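Coenzyme Q-binding protein COQ10 START domain-containing protein (Thermus thermophilus, PDB 2D4R) is of unknown function but, as a putative member of the START domain superfamily, probably binds a lipid or similar hydrophobic ligand. Local coordinates at residues Glu3-Glu7 and Met127-Glu132. Sequence-based numbering, arbitrary orientation.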
loop_
_atom_site.group_PDB
_atom_site.type_symbol
_atom_site.label_atom_id
_atom_site.label_comp_id
_atom_site.label_asym_id
_atom_site.label_seq_id
_atom_site.Cartn_x
_atom_site.Cartn_y
_atom_site.Cartn_z
ATOM N N GLU A 3 0.132 -13.123 -5.924
ATOM C CA GLU A 3 0.597 -12.323 -4.792
ATOM C C GLU A 3 1.942 -11.661 -5.069
ATOM O O GLU A 3 2.755 -12.175 -5.826
ATOM C CB GLU A 3 0.707 -13.201 -3.545
ATOM C CG GLU A 3 1.215 -12.484 -2.310
ATOM C CD GLU A 3 1.959 -13.420 -1.364
ATOM O OE1 GLU A 3 1.397 -13.755 -0.296
ATOM O OE2 GLU A 3 3.103 -13.818 -1.686
ATOM N N VAL A 4 2.156 -10.509 -4.451
ATOM C CA VAL A 4 3.411 -9.767 -4.528
ATOM C C VAL A 4 3.791 -9.369 -3.101
ATOM O O VAL A 4 2.931 -9.232 -2.243
ATOM C CB VAL A 4 3.242 -8.497 -5.407
ATOM C CG1 VAL A 4 4.351 -7.512 -5.132
ATOM C CG2 VAL A 4 3.264 -8.874 -6.875
ATOM N N ARG A 5 5.076 -9.208 -2.831
ATOM C CA ARG A 5 5.486 -8.682 -1.537
ATOM C C ARG A 5 6.761 -7.884 -1.658
ATOM O O ARG A 5 7.696 -8.287 -2.350
ATOM C CB ARG A 5 5.689 -9.814 -0.544
ATOM C CG ARG A 5 6.603 -10.889 -1.041
ATOM C CD ARG A 5 7.976 -10.700 -0.456
ATOM N NE ARG A 5 7.922 -10.550 0.996
ATOM C CZ ARG A 5 8.999 -10.386 1.756
ATOM N NH1 ARG A 5 8.882 -10.255 3.073
ATOM N NH2 ARG A 5 10.196 -10.353 1.185
ATOM N N ALA A 6 6.784 -6.739 -0.990
ATOM C CA ALA A 6 7.953 -5.888 -0.972
ATOM C C ALA A 6 8.414 -5.774 0.472
ATOM O O ALA A 6 7.611 -5.907 1.400
ATOM C CB ALA A 6 7.607 -4.521 -1.528
ATOM N N GLU A 7 9.710 -5.529 0.647
ATOM C CA GLU A 7 10.346 -5.475 1.960
ATOM C C GLU A 7 11.308 -4.296 1.928
ATOM O O GLU A 7 12.048 -4.121 0.963
ATOM C CB GLU A 7 11.114 -6.778 2.203
ATOM C CG GLU A 7 11.537 -7.050 3.634
ATOM C CD GLU A 7 12.072 -8.464 3.811
ATOM O OE1 GLU A 7 13.134 -8.777 3.230
ATOM O OE2 GLU A 7 11.429 -9.265 4.526
HETATM N N MSE A 127 2.660 -5.005 -10.462
HETATM C CA MSE A 127 2.179 -5.014 -9.082
HETATM C C MSE A 127 3.349 -5.108 -8.117
HETATM O O MSE A 127 3.232 -4.757 -6.945
HETATM C CB MSE A 127 1.217 -6.186 -8.835
HETATM C CG MSE A 127 -0.138 -6.069 -9.537
HETATM SE SE MSE A 127 -1.242 -4.546 -8.977
HETATM C CE MSE A 127 -1.055 -3.457 -10.524
ATOM N N GLN A 128 4.482 -5.590 -8.605
ATOM C CA GLN A 128 5.668 -5.652 -7.762
ATOM C C GLN A 128 6.262 -4.265 -7.644
ATOM O O GLN A 128 6.695 -3.860 -6.578
ATOM C CB GLN A 128 6.713 -6.608 -8.347
ATOM C CG GLN A 128 6.624 -8.024 -7.823
ATOM C CD GLN A 128 7.036 -8.125 -6.377
ATOM O OE1 GLN A 128 6.622 -9.035 -5.661
ATOM N NE2 GLN A 128 7.852 -7.184 -5.932
ATOM N N GLU A 129 6.282 -3.539 -8.752
ATOM C CA GLU A 129 6.849 -2.213 -8.753
ATOM C C GLU A 129 5.983 -1.323 -7.876
ATOM O O GLU A 129 6.496 -0.526 -7.079
ATOM C CB GLU A 129 6.915 -1.669 -10.175
ATOM C CG GLU A 129 7.855 -2.446 -11.095
ATOM C CD GLU A 129 9.280 -2.534 -10.561
ATOM O OE1 GLU A 129 9.619 -3.561 -9.930
ATOM O OE2 GLU A 129 10.060 -1.580 -10.776
ATOM N N ASN A 130 4.666 -1.482 -7.998
ATOM C CA ASN A 130 3.750 -0.646 -7.245
ATOM C C ASN A 130 3.942 -0.751 -5.739
ATOM O O ASN A 130 4.007 0.276 -5.061
ATOM C CB ASN A 130 2.300 -0.952 -7.623
ATOM C CG ASN A 130 1.831 -0.148 -8.835
ATOM O OD1 ASN A 130 2.356 -0.307 -9.943
ATOM N ND2 ASN A 130 0.841 0.725 -8.626
ATOM N N VAL A 131 4.056 -1.965 -5.206
ATOM C CA VAL A 131 4.258 -2.108 -3.760
ATOM C C VAL A 131 5.667 -1.761 -3.283
ATOM O O VAL A 131 5.840 -1.281 -2.167
ATOM C CB VAL A 131 3.918 -3.530 -3.248
ATOM C CG1 VAL A 131 2.463 -3.830 -3.495
ATOM C CG2 VAL A 131 4.809 -4.550 -3.900
ATOM N N GLU A 132 6.668 -2.008 -4.122
ATOM C CA GLU A 132 8.027 -1.553 -3.839
ATOM C C GLU A 132 8.062 -0.026 -3.741
ATOM O O GLU A 132 8.736 0.538 -2.870
ATOM C CB GLU A 132 8.980 -2.022 -4.939
ATOM C CG GLU A 132 9.486 -3.442 -4.769
ATOM C CD GLU A 132 10.257 -3.927 -5.984
ATOM O OE1 GLU A 132 10.506 -5.145 -6.082
ATOM O OE2 GLU A 132 10.609 -3.089 -6.844
#
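At the apolar centre V131 CG2 lies 3.2 Å from V4 CG1 and 3.7 Å from A6 CB, while V4 CG2 meets the CB of selenomethionine M127 at 3.9 Å. The end of M127 leads away from the strand, and its side chain also touches Y108 of strand 100-109. The principle illustrated is a long helix, 120-144, packed on an antiparallel sheet, as in Bet v 1-like folds and consistent with the proposed START membership. With only a methyl at A6, the CA atoms of A6 and E132 come within 5.2 Å; the segment axes approach to 7.4 Å at 33°. Farther out, E132 CG covers A6 CB at 3.9 Å, and Q128 OE1, though less surely placed, accepts a hydrogen bond from R5 N at 3.2 Å. The R5 CA-to-CB bond points away from the helix, and its NH1 forms a salt bridge with E7 OE2 at 3.1 Å. Burial of V4, A6 and V131 therefore probably carries most of the attachment between N-terminal strand and C-terminal helix.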